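Local coordinates for hypothetical protein DUF871 (Enterococcus faecalis, PDB 2P0O) that is of unknown function but probably hydrolyses 6-phospho-N-acetylmuramic acid glycosides with a TIM-barrel domain, at residues Ser8-Ile20 / Leu47-Ala59. Residues are numbered along the deposited sequence; the frame is centred on the assembly and turned at random.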
loop_
_atom_site.group_PDB
_atom_site.type_symbol
_atom_site.label_atom_id
_atom_site.label_comp_id
_atom_site.label_asym_id
_atom_site.label_seq_id
_atom_site.Cartn_x
_atom_site.Cartn_y
_atom_site.Cartn_z
ATOM N N SER A 8 0.304 10.025 -3.300
ATOM C CA SER A 8 -0.103 11.404 -3.011
ATOM C C SER A 8 0.951 12.376 -3.467
ATOM O O SER A 8 2.138 12.060 -3.492
ATOM C CB SER A 8 -0.363 11.591 -1.520
ATOM O OG SER A 8 -1.462 10.778 -1.120
ATOM N N VAL A 9 0.502 13.547 -3.880
ATOM C CA VAL A 9 1.390 14.629 -4.257
ATOM C C VAL A 9 0.910 15.867 -3.528
ATOM O O VAL A 9 -0.286 16.059 -3.370
ATOM C CB VAL A 9 1.408 14.834 -5.778
ATOM C CG1 VAL A 9 2.166 16.102 -6.138
ATOM C CG2 VAL A 9 2.050 13.624 -6.456
ATOM N N PHE A 10 1.850 16.661 -3.034
ATOM C CA PHE A 10 1.546 17.847 -2.217
ATOM C C PHE A 10 1.907 19.102 -3.000
ATOM O O PHE A 10 3.084 19.377 -3.262
ATOM C CB PHE A 10 2.273 17.760 -0.872
ATOM C CG PHE A 10 1.759 16.637 -0.004
ATOM C CD1 PHE A 10 2.207 15.325 -0.191
ATOM C CD2 PHE A 10 0.758 16.876 0.940
ATOM C CE1 PHE A 10 1.686 14.270 0.591
ATOM C CE2 PHE A 10 0.243 15.836 1.729
ATOM C CZ PHE A 10 0.703 14.551 1.572
ATOM N N LEU A 11 0.873 19.831 -3.416
ATOM C CA LEU A 11 1.068 20.994 -4.274
ATOM C C LEU A 11 1.233 22.297 -3.502
ATOM O O LEU A 11 1.208 23.371 -4.103
ATOM C CB LEU A 11 -0.073 21.122 -5.290
ATOM C CG LEU A 11 -0.209 19.943 -6.254
ATOM C CD1 LEU A 11 -1.311 20.230 -7.261
ATOM C CD2 LEU A 11 1.122 19.695 -6.953
ATOM N N GLY A 12 1.397 22.187 -2.182
ATOM C CA GLY A 12 1.708 23.318 -1.309
ATOM C C GLY A 12 3.152 23.743 -1.498
ATOM O O GLY A 12 3.622 24.730 -0.922
ATOM N N GLU A 13 3.857 22.994 -2.331
ATOM C CA GLU A 13 5.245 23.291 -2.669
ATOM C C GLU A 13 5.432 23.134 -4.195
ATOM O O GLU A 13 4.617 22.490 -4.868
ATOM C CB GLU A 13 6.167 22.354 -1.858
ATOM C CG GLU A 13 6.302 22.719 -0.326
ATOM C CD GLU A 13 5.483 21.815 0.645
ATOM O OE1 GLU A 13 5.183 20.630 0.319
ATOM O OE2 GLU A 13 5.164 22.303 1.766
ATOM N N GLU A 14 6.480 23.733 -4.750
ATOM C CA GLU A 14 6.742 23.606 -6.196
ATOM C C GLU A 14 7.142 22.164 -6.530
ATOM O O GLU A 14 7.854 21.520 -5.738
ATOM C CB GLU A 14 7.800 24.615 -6.661
ATOM C CG GLU A 14 8.109 24.596 -8.173
ATOM C CD GLU A 14 6.877 24.829 -9.058
ATOM O OE1 GLU A 14 6.512 26.019 -9.283
ATOM O OE2 GLU A 14 6.292 23.815 -9.536
ATOM N N ILE A 15 6.637 21.649 -7.657
ATOM C CA ILE A 15 6.891 20.258 -8.057
ATOM C C ILE A 15 8.362 20.070 -8.422
ATOM O O ILE A 15 8.785 20.493 -9.488
ATOM C CB ILE A 15 5.985 19.782 -9.232
ATOM C CG1 ILE A 15 4.510 20.119 -8.971
ATOM C CG2 ILE A 15 6.138 18.269 -9.441
ATOM C CD1 ILE A 15 3.565 19.729 -10.115
ATOM N N THR A 16 9.123 19.452 -7.515
ATOM C CA THR A 16 10.558 19.209 -7.699
ATOM C C THR A 16 10.814 18.155 -8.763
ATOM O O THR A 16 9.870 17.448 -9.186
ATOM C CB THR A 16 11.228 18.727 -6.406
ATOM O OG1 THR A 16 10.625 17.498 -5.995
ATOM C CG2 THR A 16 11.085 19.755 -5.289
ATOM N N ASN A 17 12.105 18.019 -9.178
ATOM C CA ASN A 17 12.459 16.958 -10.119
ATOM C C ASN A 17 12.390 15.591 -9.441
ATOM O O ASN A 17 11.946 14.598 -10.057
ATOM C CB ASN A 17 13.822 17.253 -10.730
ATOM C CG ASN A 17 13.804 18.558 -11.537
ATOM O OD1 ASN A 17 12.740 19.001 -11.985
ATOM N ND2 ASN A 17 14.978 19.173 -11.727
ATOM N N ASP A 18 12.773 15.562 -8.154
ATOM C CA ASP A 18 12.595 14.381 -7.341
ATOM C C ASP A 18 11.151 13.897 -7.368
ATOM O O ASP A 18 10.914 12.734 -7.592
ATOM C CB ASP A 18 13.124 14.586 -5.912
ATOM C CG ASP A 18 14.647 14.823 -5.899
ATOM O OD1 ASP A 18 15.323 14.455 -6.890
ATOM O OD2 ASP A 18 15.167 15.399 -4.918
ATOM N N THR A 19 10.198 14.809 -7.242
ATOM C CA THR A 19 8.791 14.445 -7.295
ATOM C C THR A 19 8.361 13.839 -8.635
ATOM O O THR A 19 7.666 12.812 -8.661
ATOM C CB THR A 19 7.911 15.635 -6.878
ATOM O OG1 THR A 19 8.239 15.968 -5.522
ATOM C CG2 THR A 19 6.419 15.292 -6.978
ATOM N N ILE A 20 8.782 14.462 -9.727
ATOM C CA ILE A 20 8.552 13.948 -11.081
ATOM C C ILE A 20 9.213 12.561 -11.277
ATOM O O ILE A 20 8.548 11.604 -11.696
ATOM C CB ILE A 20 8.972 15.003 -12.148
ATOM C CG1 ILE A 20 8.060 16.230 -12.029
ATOM C CG2 ILE A 20 8.943 14.428 -13.567
ATOM C CD1 ILE A 20 8.582 17.470 -12.726
ATOM N N LEU A 47 1.555 30.489 -8.350
ATOM C CA LEU A 47 0.198 30.160 -7.933
ATOM C C LEU A 47 -0.019 28.658 -8.070
ATOM O O LEU A 47 0.833 27.926 -8.595
ATOM C CB LEU A 47 -0.834 30.948 -8.766
ATOM C CG LEU A 47 -2.270 31.301 -8.307
ATOM C CD1 LEU A 47 -2.401 31.743 -6.834
ATOM C CD2 LEU A 47 -2.843 32.387 -9.230
ATOM N N TYR A 48 -1.171 28.208 -7.600
ATOM C CA TYR A 48 -1.482 26.801 -7.557
ATOM C C TYR A 48 -2.094 26.309 -8.858
ATOM O O TYR A 48 -1.949 25.127 -9.201
ATOM C CB TYR A 48 -2.414 26.518 -6.384
ATOM C CG TYR A 48 -1.763 26.741 -5.037
ATOM C CD1 TYR A 48 -1.693 28.017 -4.465
ATOM C CD2 TYR A 48 -1.217 25.673 -4.332
ATOM C CE1 TYR A 48 -1.095 28.214 -3.223
ATOM C CE2 TYR A 48 -0.626 25.857 -3.096
ATOM C CZ TYR A 48 -0.562 27.123 -2.548
ATOM O OH TYR A 48 0.042 27.272 -1.319
ATOM N N ARG A 49 -2.774 27.208 -9.574
ATOM C CA ARG A 49 -3.411 26.864 -10.857
ATOM C C ARG A 49 -2.381 26.347 -11.861
ATOM O O ARG A 49 -2.682 25.377 -12.597
ATOM C CB ARG A 49 -4.187 28.057 -11.450
ATOM C CG ARG A 49 -5.321 27.627 -12.407
ATOM C CD ARG A 49 -5.832 28.802 -13.239
ATOM N NE ARG A 49 -7.118 28.521 -13.887
ATOM C CZ ARG A 49 -7.263 27.947 -15.082
ATOM N NH1 ARG A 49 -8.483 27.746 -15.570
ATOM N NH2 ARG A 49 -6.201 27.571 -15.794
ATOM N N GLN A 50 -1.167 26.989 -11.879
ATOM C CA GLN A 50 -0.102 26.529 -12.765
ATOM C C GLN A 50 0.529 25.230 -12.273
ATOM O O GLN A 50 0.915 24.379 -13.071
ATOM C CB GLN A 50 0.986 27.550 -13.029
ATOM C CG GLN A 50 1.649 27.320 -14.394
ATOM C CD GLN A 50 3.201 27.353 -14.386
ATOM O OE1 GLN A 50 3.835 28.275 -14.995
ATOM N NE2 GLN A 50 3.831 26.336 -13.712
ATOM N N ARG A 51 0.601 25.068 -10.945
ATOM C CA ARG A 51 1.041 23.805 -10.331
ATOM C C ARG A 51 0.151 22.619 -10.744
ATOM O O ARG A 51 0.630 21.529 -11.038
ATOM C CB ARG A 51 1.100 23.932 -8.801
ATOM C CG ARG A 51 2.391 24.586 -8.309
ATOM C CD ARG A 51 2.425 24.780 -6.817
ATOM N NE ARG A 51 3.358 25.851 -6.479
ATOM C CZ ARG A 51 3.634 26.274 -5.245
ATOM N NH1 ARG A 51 3.061 25.723 -4.182
ATOM N NH2 ARG A 51 4.502 27.262 -5.076
ATOM N N LEU A 52 -1.159 22.839 -10.751
ATOM C CA LEU A 52 -2.127 21.816 -11.146
ATOM C C LEU A 52 -2.040 21.536 -12.622
ATOM O O LEU A 52 -2.180 20.386 -13.011
ATOM C CB LEU A 52 -3.548 22.237 -10.767
ATOM C CG LEU A 52 -4.690 21.182 -10.562
ATOM C CD1 LEU A 52 -4.371 20.138 -9.476
ATOM C CD2 LEU A 52 -6.013 21.874 -10.231
ATOM N N THR A 53 -1.788 22.606 -13.460
ATOM C CA THR A 53 -1.578 22.449 -14.877
ATOM C C THR A 53 -0.316 21.624 -15.132
ATOM O O THR A 53 -0.296 20.803 -16.046
ATOM C CB THR A 53 -1.554 23.822 -15.662
ATOM O OG1 THR A 53 -2.744 24.579 -15.292
ATOM C CG2 THR A 53 -1.528 23.576 -17.201
ATOM N N ASP A 54 0.744 21.835 -14.338
ATOM C CA ASP A 54 2.029 21.004 -14.442
ATOM C C ASP A 54 1.775 19.534 -14.054
ATOM O O ASP A 54 2.293 18.609 -14.715
ATOM C CB ASP A 54 3.132 21.539 -13.521
ATOM C CG ASP A 54 3.558 22.953 -13.853
ATOM O OD1 ASP A 54 3.670 23.317 -15.074
ATOM O OD2 ASP A 54 3.794 23.717 -12.868
ATOM N N LEU A 55 1.002 19.317 -12.991
ATOM C CA LEU A 55 0.771 17.943 -12.501
ATOM C C LEU A 55 -0.108 17.118 -13.466
ATOM O O LEU A 55 0.215 15.966 -13.797
ATOM C CB LEU A 55 0.183 17.926 -11.065
ATOM C CG LEU A 55 -0.239 16.534 -10.532
ATOM C CD1 LEU A 55 0.955 15.619 -10.418
ATOM C CD2 LEU A 55 -1.006 16.564 -9.197
ATOM N N GLY A 56 -1.228 17.719 -13.909
ATOM C CA GLY A 56 -2.084 17.116 -14.939
ATOM C C GLY A 56 -1.310 16.710 -16.179
ATOM O O GLY A 56 -1.624 15.670 -16.801
ATOM N N ALA A 57 -0.285 17.504 -16.524
ATOM C CA ALA A 57 0.544 17.199 -17.690
ATOM C C ALA A 57 1.333 15.922 -17.439
ATOM O O ALA A 57 1.354 15.013 -18.275
ATOM C CB ALA A 57 1.470 18.366 -18.041
ATOM N N ILE A 58 1.948 15.842 -16.264
ATOM C CA ILE A 58 2.642 14.628 -15.867
ATOM C C ILE A 58 1.678 13.423 -15.900
ATOM O O ILE A 58 1.980 12.403 -16.515
ATOM C CB ILE A 58 3.318 14.797 -14.487
ATOM C CG1 ILE A 58 4.200 16.045 -14.495
ATOM C CG2 ILE A 58 4.167 13.578 -14.141
ATOM C CD1 ILE A 58 4.505 16.558 -13.099
ATOM N N ALA A 59 0.510 13.558 -15.277
ATOM C CA ALA A 59 -0.459 12.456 -15.199
ATOM C C ALA A 59 -1.055 12.019 -16.545
ATOM O O ALA A 59 -1.224 10.827 -16.784
ATOM C CB ALA A 59 -1.566 12.794 -14.229
#
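Tyr48 and Arg51, near the start of segment 47-59, meet the loop that follows the first strand of a TIM barrel, so the contact joins the first beta-alpha loop and the start of helix 17-28 to the next helix around the barrel. Tyr48 turns its ring edge to Gly12, CE2 lying 3.9 Å from Gly12 CA. Arg51 makes the one hydrogen bond between the segments: NH1 donates to Leu11 O at 3.0 Å and 167°. The acceptor lies in the guanidinium plane, whereas NH1 sits above the carbonyl plane. Glu14 N is over the centre of one guanidinium face, so the loop backbone meets this group at both edge and face. Glu14 OE1 stays 4.2 Å from Arg51 NE, beyond a salt bridge, while Glu14 OE2 accepts a hydrogen bond from Ile15 N. Leu52 CD1 packs 3.8 Å from Leu11 CD1, the two side chains crossing at about a right angle. Leu55 presents CB to Ile15 CD1 at 3.9 Å; its side chain touches Ile66 of strand 65-70 and Ile23 of helix 17-28, placing it between barrel wall and helix. Ile58 completes the helix-helix side: with CG1 anti to the carbonyl carbon (chi1 -53°), its CD1 reaches Ile20 CG1 at 3.7 Å.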